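Local coordinates for protein putative diacylglycerol kinase (Bacillus anthracis, PDB 4WRR) that probably phosphorylates diacylglycerol at the expense of ATP, as a lipid kinase with a magnesium-binding beta-sandwich domain, at residues Val199-Tyr204 / Gly220-Phe225; Thr184-Val189 / Lys256-His261. All coordinates share one frame; numbering follows the deposited sequence.

Both contacts lie in the beta-sandwich domain. Of the segments involved, the chain reaches the hairpin of strands 179-185 and 188-194 first, then strand 196-200, and after a loop that includes Lys-216 and Asp-219 of the magnesium site it returns along 222-228, closing contact 1. Contact 2 closes later, when 256-261 reaches the hairpin turn, so contact 1 is nested within its loop. Strand 252-257 also borders 222-228 in the five-stranded sheet, whereas 260-264 belongs to the six-stranded one. The two contacts meet directly through a salt bridge, Asp-223 OD2 to Lys-256 NZ at 2.6 Å, and through Ile-224, whose CG1 packs on Ile-260 CD1.

Contact 1 (Val199-Tyr204 / Gly220-Phe225); sequences VGNGEY and GTLDIF. With MG (magnesium ion), chain E.
Leu-222, Asp-223 and Ile-224 run antiparallel beside Val-199 and Gly-200, pairing strands 222-228 and 196-200 of the beta-sandwich domain next to a magnesium ion. Just before the strand, Thr-221 binds the metal through its backbone O at 2.2 Å, with its CB directed away from segment 199-204; Lys-216 O and Asp-219 OD1 add the other protein ligands, and three waters fill out the shell. Leu-222 turns to the apolar face. Its CB lies 4.0 Å from Val-199 CG1, while Ile-284 and Leu-286 of strand 282-294 pack against the same leucine, as suits a branched aliphatic residue inside a sandwich. Leu-222 CD2 reaches 3.7 Å from Asn-201 OD1, which accepts from one metal-bound water; the amide ND2 is fixed by Leu-137 O and Asp-127 O. Asp-223 forms the hydrogen-bonded pair with Gly-200: Gly-200 N gives to Asp-223 O at 2.9 Å, nearly straight at 165°, and Asp-223 N returns a longer bond to Gly-200 O. Strand alternation puts Asp-223 on the face away from Val-199, where Gly-200 places no side chain beside it. With CG anti to the carbonyl carbon (chi1 -80°), the carboxylate swings to the metal-bound waters. OD1 orients two of them by accepting from both, a second-shell role, and OD2 is held by Lys-256 and His-254. One of these waters also donates to Gly-200 O, 2.7 Å away, tying both strands to the ion. Ile-224 pairs with Val-199 across the non-hydrogen-bonded site, both beta-branched residues facing the apolar interior, where Ile-224 CD1 meets Tyr-185 CB at 3.7 Å.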
ATOM      1  N   VAL A 199      37.180  -6.039 -14.973  1.00 29.85           N
ATOM      2  CA  VAL A 199      36.775  -4.648 -14.845  1.00 28.54           C
ATOM      3  C   VAL A 199      36.287  -4.470 -13.431  1.00 27.75           C
ATOM      4  O   VAL A 199      35.332  -5.130 -13.018  1.00 29.46           O
ATOM      5  CB  VAL A 199      35.652  -4.304 -15.838  1.00 30.21           C
ATOM      6  CG1 VAL A 199      35.222  -2.865 -15.681  1.00 29.21           C
ATOM      7  CG2 VAL A 199      36.157  -4.539 -17.244  1.00 30.58           C
ATOM      8  N   GLY A 200      36.943  -3.602 -12.678  1.00 25.77           N
ATOM      9  CA  GLY A 200      36.676  -3.433 -11.264  1.00 25.05           C
ATOM     10  C   GLY A 200      36.032  -2.097 -10.910  1.00 26.19           C
ATOM     11  O   GLY A 200      36.400  -1.034 -11.462  1.00 26.10           O
ATOM     12  N   ASN A 201      35.076  -2.174  -9.993  1.00 25.37           N
ATOM     13  CA  ASN A 201      34.410  -1.039  -9.373  1.00 26.05           C
ATOM     14  C   ASN A 201      34.495  -1.057  -7.831  1.00 25.42           C
ATOM     15  O   ASN A 201      34.537  -0.002  -7.209  1.00 26.21           O
ATOM     16  CB  ASN A 201      32.940  -1.057  -9.762  1.00 28.76           C
ATOM     17  CG  ASN A 201      32.235   0.229  -9.394  1.00 31.73           C
ATOM     18  OD1 ASN A 201      32.619   1.303  -9.868  1.00 33.94           O
ATOM     19  ND2 ASN A 201      31.223   0.140  -8.501  1.00 30.06           N
ATOM     20  N   GLY A 202      34.576  -2.243  -7.224  1.00 23.12           N
ATOM     21  CA  GLY A 202      34.733  -2.375  -5.767  1.00 22.55           C
ATOM     22  C   GLY A 202      36.134  -2.173  -5.250  1.00 22.64           C
ATOM     23  O   GLY A 202      37.109  -2.436  -5.975  1.00 24.16           O
ATOM     24  N   GLU A 203      36.250  -1.650  -4.039  1.00 20.80           N
ATOM     25  CA  GLU A 203      37.539  -1.418  -3.406  1.00 21.30           C
ATOM     26  C   GLU A 203      38.070  -2.679  -2.707  1.00 21.86           C
ATOM     27  O   GLU A 203      39.231  -2.734  -2.328  1.00 20.57           O
ATOM     28  CB  GLU A 203      37.475  -0.180  -2.488  1.00 22.04           C
ATOM     29  CG  GLU A 203      37.088   1.099  -3.270  1.00 22.63           C
ATOM     30  CD  GLU A 203      36.830   2.337  -2.443  1.00 23.63           C
ATOM     31  OE1 GLU A 203      36.084   3.248  -2.916  1.00 24.85           O
ATOM     32  OE2 GLU A 203      37.367   2.459  -1.327  1.00 24.40           O
ATOM     33  N   TYR A 204      37.206  -3.710  -2.567  1.00 22.07           N
ATOM     34  CA  TYR A 204      37.592  -5.004  -2.003  1.00 22.46           C
ATOM     35  C   TYR A 204      37.098  -6.062  -2.926  1.00 23.34           C
ATOM     36  O   TYR A 204      35.995  -5.976  -3.448  1.00 25.92           O
ATOM     37  CB  TYR A 204      36.997  -5.212  -0.624  1.00 22.74           C
ATOM     38  CG  TYR A 204      37.671  -4.451   0.478  1.00 23.53           C
ATOM     39  CD1 TYR A 204      37.515  -3.101   0.597  1.00 24.22           C
ATOM     40  CD2 TYR A 204      38.456  -5.106   1.430  1.00 26.18           C
ATOM     41  CE1 TYR A 204      38.132  -2.385   1.619  1.00 25.47           C
ATOM     42  CE2 TYR A 204      39.058  -4.413   2.478  1.00 26.81           C
ATOM     43  CZ  TYR A 204      38.901  -3.040   2.554  1.00 26.94           C
ATOM     44  OH  TYR A 204      39.475  -2.316   3.565  1.00 28.36           O
ATOM     45  N   GLY A 220      33.990   7.907 -10.815  1.00 29.20           N
ATOM     46  CA  GLY A 220      33.422   8.142 -12.136  1.00 30.42           C
ATOM     47  C   GLY A 220      34.111   7.412 -13.281  1.00 31.32           C
ATOM     48  O   GLY A 220      33.763   7.654 -14.408  1.00 32.03           O
ATOM     49  N   THR A 221      35.083   6.532 -13.001  1.00 30.81           N
ATOM     50  CA  THR A 221      35.677   5.662 -14.009  1.00 31.77           C
ATOM     51  C   THR A 221      35.812   4.234 -13.508  1.00 30.20           C
ATOM     52  O   THR A 221      35.800   3.986 -12.299  1.00 30.59           O
ATOM     53  CB  THR A 221      37.113   6.088 -14.434  1.00 36.66           C
ATOM     54  OG1 THR A 221      38.000   6.111 -13.286  1.00 40.37           O
ATOM     55  CG2 THR A 221      37.113   7.408 -15.041  1.00 41.70           C
ATOM     56  N   LEU A 222      35.918   3.303 -14.442  1.00 29.57           N
ATOM     57  CA  LEU A 222      36.135   1.914 -14.143  1.00 28.91           C
ATOM     58  C   LEU A 222      37.579   1.557 -14.412  1.00 29.48           C
ATOM     59  O   LEU A 222      38.266   2.283 -15.100  1.00 28.72           O
ATOM     60  CB  LEU A 222      35.253   1.064 -15.022  1.00 30.64           C
ATOM     61  CG  LEU A 222      33.781   1.084 -14.630  1.00 30.76           C
ATOM     62  CD1 LEU A 222      32.975   0.482 -15.753  1.00 31.74           C
ATOM     63  CD2 LEU A 222      33.547   0.306 -13.337  1.00 28.98           C
ATOM     64  N   ASP A 223      38.026   0.445 -13.845  1.00 28.72           N
ATOM     65  CA  ASP A 223      39.415   0.014 -13.930  1.00 29.23           C
ATOM     66  C   ASP A 223      39.498  -1.284 -14.691  1.00 29.19           C
ATOM     67  O   ASP A 223      38.875  -2.257 -14.300  1.00 30.44           O
ATOM     68  CB  ASP A 223      40.007  -0.181 -12.532  1.00 28.76           C
ATOM     69  CG  ASP A 223      40.425   1.112 -11.889  1.00 30.18           C
ATOM     70  OD1 ASP A 223      39.541   1.874 -11.434  1.00 29.55           O
ATOM     71  OD2 ASP A 223      41.658   1.401 -11.861  1.00 32.03           O
ATOM     72  N   ILE A 224      40.214  -1.270 -15.818  1.00 29.64           N
ATOM     73  CA  ILE A 224      40.458  -2.453 -16.616  1.00 29.11           C
ATOM     74  C   ILE A 224      41.807  -3.052 -16.175  1.00 28.41           C
ATOM     75  O   ILE A 224      42.775  -2.335 -16.074  1.00 28.82           O
ATOM     76  CB  ILE A 224      40.552  -2.102 -18.107  1.00 31.93           C
ATOM     77  CG1 ILE A 224      39.262  -1.405 -18.595  1.00 32.88           C
ATOM     78  CG2 ILE A 224      40.796  -3.362 -18.925  1.00 32.45           C
ATOM     79  CD1 ILE A 224      39.393  -0.791 -19.960  1.00 34.13           C
ATOM     80  N   PHE A 225      41.864  -4.363 -15.999  1.00 27.35           N
ATOM     81  CA  PHE A 225      43.036  -5.037 -15.499  1.00 27.44           C
ATOM     82  C   PHE A 225      43.173  -6.347 -16.241  1.00 29.10           C
ATOM     83  O   PHE A 225      42.290  -7.208 -16.151  1.00 31.13           O
ATOM     84  CB  PHE A 225      42.865  -5.285 -14.006  1.00 27.22           C
ATOM     85  CG  PHE A 225      44.058  -5.922 -13.327  1.00 26.15           C
ATOM     86  CD1 PHE A 225      45.044  -5.139 -12.741  1.00 27.08           C
ATOM     87  CD2 PHE A 225      44.158  -7.292 -13.223  1.00 25.96           C
ATOM     88  CE1 PHE A 225      46.138  -5.720 -12.098  1.00 26.71           C
ATOM     89  CE2 PHE A 225      45.219  -7.884 -12.556  1.00 25.76           C
ATOM     90  CZ  PHE A 225      46.223  -7.099 -12.012  1.00 25.89           C
TER
HETATM   91 MG    MG E 401      36.003   3.602 -10.096  1.00 22.46          MG
HETATM   92  O   HOH W   1      36.667   1.632 -10.858  1.00 35.58           O
HETATM   93  O   HOH W   2      33.788   3.956 -10.114  1.00 26.35           O
HETATM   94  O   HOH W   3      38.417   3.718  -9.784  1.00 27.22           O

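Contact 2 (Thr184-Val189 / Lys256-His261)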
ATOM      1  N   THR A 184      38.075  -2.208 -26.392  1.00 52.55           N
ATOM      2  CA  THR A 184      38.051  -0.807 -26.799  1.00 56.63           C
ATOM      3  C   THR A 184      37.586  -0.004 -25.592  1.00 53.27           C
ATOM      4  O   THR A 184      36.588  -0.344 -24.955  1.00 56.59           O
ATOM      5  CB  THR A 184      37.167  -0.555 -28.042  1.00 61.23           C
ATOM      6  OG1 THR A 184      35.786  -0.676 -27.697  1.00 64.74           O
ATOM      7  CG2 THR A 184      37.473  -1.556 -29.133  1.00 64.08           C
ATOM      8  N   TYR A 185      38.340   1.041 -25.274  1.00 50.72           N
ATOM      9  CA  TYR A 185      38.109   1.843 -24.100  1.00 47.20           C
ATOM     10  C   TYR A 185      38.332   3.338 -24.384  1.00 48.71           C
ATOM     11  O   TYR A 185      39.473   3.789 -24.571  1.00 47.98           O
ATOM     12  CB  TYR A 185      38.999   1.358 -22.936  1.00 44.27           C
ATOM     13  CG  TYR A 185      40.499   1.429 -23.175  1.00 43.41           C
ATOM     14  CD1 TYR A 185      41.149   0.480 -23.960  1.00 44.03           C
ATOM     15  CD2 TYR A 185      41.262   2.450 -22.624  1.00 42.20           C
ATOM     16  CE1 TYR A 185      42.519   0.558 -24.198  1.00 44.04           C
ATOM     17  CE2 TYR A 185      42.626   2.531 -22.855  1.00 42.10           C
ATOM     18  CZ  TYR A 185      43.247   1.584 -23.636  1.00 42.84           C
ATOM     19  OH  TYR A 185      44.587   1.678 -23.852  1.00 43.36           O
ATOM     20  N   ASP A 186      37.245   4.105 -24.370  1.00 49.69           N
ATOM     21  CA  ASP A 186      37.307   5.549 -24.632  1.00 52.33           C
ATOM     22  C   ASP A 186      38.145   5.833 -25.902  1.00 56.05           C
ATOM     23  O   ASP A 186      39.088   6.642 -25.882  1.00 54.24           O
ATOM     24  CB  ASP A 186      37.877   6.310 -23.410  1.00 52.15           C
ATOM     25  CG  ASP A 186      37.047   6.115 -22.124  1.00 48.49           C
ATOM     26  OD1 ASP A 186      35.855   5.748 -22.180  1.00 48.32           O
ATOM     27  OD2 ASP A 186      37.618   6.344 -21.038  1.00 46.84           O
ATOM     28  N   GLY A 187      37.834   5.109 -26.980  1.00 58.81           N
ATOM     29  CA  GLY A 187      38.455   5.355 -28.275  1.00 64.83           C
ATOM     30  C   GLY A 187      39.800   4.687 -28.523  1.00 68.42           C
ATOM     31  O   GLY A 187      40.325   4.749 -29.633  1.00 71.15           O
ATOM     32  N   GLN A 188      40.388   4.070 -27.508  1.00 69.04           N
ATOM     33  CA  GLN A 188      41.643   3.339 -27.698  1.00 71.18           C
ATOM     34  C   GLN A 188      41.367   1.847 -27.740  1.00 70.18           C
ATOM     35  O   GLN A 188      40.223   1.410 -27.498  1.00 67.44           O
ATOM     36  CB  GLN A 188      42.637   3.653 -26.584  1.00 73.07           C
ATOM     37  CG  GLN A 188      42.840   5.133 -26.308  1.00 77.99           C
ATOM     38  CD  GLN A 188      44.236   5.437 -25.825  1.00 80.77           C
ATOM     39  OE1 GLN A 188      44.394   5.979 -24.740  1.00 78.81           O
ATOM     40  NE2 GLN A 188      45.252   5.083 -26.619  1.00 81.43           N
ATOM     41  N   VAL A 189      42.413   1.076 -28.041  1.00 67.92           N
ATOM     42  CA  VAL A 189      42.298  -0.371 -28.201  1.00 67.95           C
ATOM     43  C   VAL A 189      43.449  -1.138 -27.528  1.00 67.11           C
ATOM     44  O   VAL A 189      44.598  -0.692 -27.528  1.00 65.76           O
ATOM     45  CB  VAL A 189      42.234  -0.751 -29.696  1.00 71.69           C
ATOM     46  CG1 VAL A 189      42.277  -2.263 -29.886  1.00 72.27           C
ATOM     47  CG2 VAL A 189      40.983  -0.162 -30.333  1.00 72.37           C
ATOM     48  N   LYS A 256      42.351   3.119 -16.560  1.00 31.51           N
ATOM     49  CA  LYS A 256      41.033   3.638 -16.186  1.00 32.66           C
ATOM     50  C   LYS A 256      40.260   4.118 -17.437  1.00 34.29           C
ATOM     51  O   LYS A 256      40.834   4.771 -18.292  1.00 34.03           O
ATOM     52  CB  LYS A 256      41.196   4.770 -15.168  1.00 32.89           C
ATOM     53  CG  LYS A 256      41.535   4.260 -13.754  1.00 33.50           C
ATOM     54  CD  LYS A 256      41.658   5.433 -12.779  1.00 35.89           C
ATOM     55  CE  LYS A 256      41.450   5.070 -11.302  1.00 35.07           C
ATOM     56  NZ  LYS A 256      42.068   3.776 -10.881  1.00 34.88           N
ATOM     57  N   ALA A 257      38.979   3.776 -17.521  1.00 33.71           N
ATOM     58  CA  ALA A 257      38.123   4.202 -18.620  1.00 36.77           C
ATOM     59  C   ALA A 257      36.621   4.179 -18.239  1.00 37.67           C
ATOM     60  O   ALA A 257      36.221   3.438 -17.361  1.00 35.35           O
ATOM     61  CB  ALA A 257      38.367   3.292 -19.801  1.00 37.72           C
ATOM     62  N   LYS A 258      35.808   4.960 -18.949  1.00 42.89           N
ATOM     63  CA  LYS A 258      34.361   5.066 -18.696  1.00 47.19           C
ATOM     64  C   LYS A 258      33.459   4.202 -19.586  1.00 48.17           C
ATOM     65  O   LYS A 258      32.405   3.763 -19.139  1.00 49.72           O
ATOM     66  CB  LYS A 258      33.918   6.512 -18.860  1.00 55.21           C
ATOM     67  CG  LYS A 258      34.831   7.503 -18.166  1.00 61.89           C
ATOM     68  CD  LYS A 258      34.179   8.862 -17.973  1.00 67.47           C
ATOM     69  CE  LYS A 258      35.165   9.825 -17.330  1.00 70.80           C
ATOM     70  NZ  LYS A 258      34.470  11.018 -16.784  1.00 73.07           N
ATOM     71  N   SER A 259      33.850   4.004 -20.846  1.00 48.04           N
ATOM     72  CA  SER A 259      33.043   3.259 -21.824  1.00 49.00           C
ATOM     73  C   SER A 259      33.909   2.178 -22.401  1.00 46.64           C
ATOM     74  O   SER A 259      34.935   2.473 -23.008  1.00 45.95           O
ATOM     75  CB  SER A 259      32.589   4.179 -22.980  1.00 54.18           C
ATOM     76  OG  SER A 259      31.182   4.415 -22.952  1.00 56.89           O
ATOM     77  N   ILE A 260      33.487   0.937 -22.235  1.00 44.93           N
ATOM     78  CA  ILE A 260      34.350  -0.172 -22.521  1.00 45.94           C
ATOM     79  C   ILE A 260      33.641  -1.248 -23.311  1.00 46.76           C
ATOM     80  O   ILE A 260      32.514  -1.620 -22.992  1.00 48.48           O
ATOM     81  CB  ILE A 260      34.871  -0.794 -21.200  1.00 43.29           C
ATOM     82  CG1 ILE A 260      35.636   0.248 -20.368  1.00 43.83           C
ATOM     83  CG2 ILE A 260      35.777  -1.993 -21.463  1.00 41.88           C
ATOM     84  CD1 ILE A 260      35.882  -0.173 -18.919  1.00 43.15           C
ATOM     85  N   HIS A 261      34.338  -1.804 -24.296  1.00 47.25           N
ATOM     86  CA  HIS A 261      33.823  -2.948 -25.032  1.00 50.58           C
ATOM     87  C   HIS A 261      34.859  -4.067 -25.056  1.00 48.57           C
ATOM     88  O   HIS A 261      36.037  -3.838 -25.378  1.00 45.81           O
ATOM     89  CB  HIS A 261      33.447  -2.542 -26.464  1.00 56.34           C
ATOM     90  CG  HIS A 261      32.584  -3.547 -27.166  1.00 62.82           C
ATOM     91  ND1 HIS A 261      33.069  -4.396 -28.140  1.00 66.58           N
ATOM     92  CD2 HIS A 261      31.272  -3.853 -27.020  1.00 64.36           C
ATOM     93  CE1 HIS A 261      32.086  -5.172 -28.570  1.00 68.06           C
ATOM     94  NE2 HIS A 261      30.988  -4.869 -27.899  1.00 67.25           N
TER
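A tight beta hairpin, reversing through a type I' turn from Tyr-185 to Gln-188, continues a sheet of the beta sandwich beside strand 260-264, and its turn meets the bend where the chain passes there from strand 252-257. Thr-184 and His-261 form an antiparallel hydrogen-bonded pair, with Thr-184 N to His-261 O and His-261 N to Thr-184 O both at 2.8 Å. Their side chains lie side by side and point the same way, Thr-184 OG1 standing 3.2 Å from His-261 CB. The imidazole leads off to the second subunit, where its NE2 is hydrogen-bonded to NE2 of His-261 there. On the other face Tyr-185 and Ile-260 form a non-hydrogen-bonded pair. Tyr-185 sets its CB 3.7 Å from Ala-257 CB, and this small methyl sits at the edge of the phenol ring, near its plane. Gln-188 CB lies over one face of the ring, offset toward its rim. Asp-186 takes the left-handed backbone conformation of the turn, and Gly-187 follows with the positive phi that a residue lacking CB accepts easily. A short carboxylate at this turn can accept from two successive N-H groups of the bend, CG lying anti to the carbonyl carbon (chi1 -59°). Lys-258 N gives to Asp-186 OD2 at 3.1 Å, the straightest of the three bonds at 161°. Asp-186 OD1 accepts from Ser-259 N at 3.0 Å and more weakly from Lys-258 N. The two stronger donors come from the syn sides, somewhat out of the carboxylate plane, a grip that should fix its rotation. Ser-259 OG is engaged by Glu-285, while Ser-259 O takes Asp-186 N at 3.1 Å.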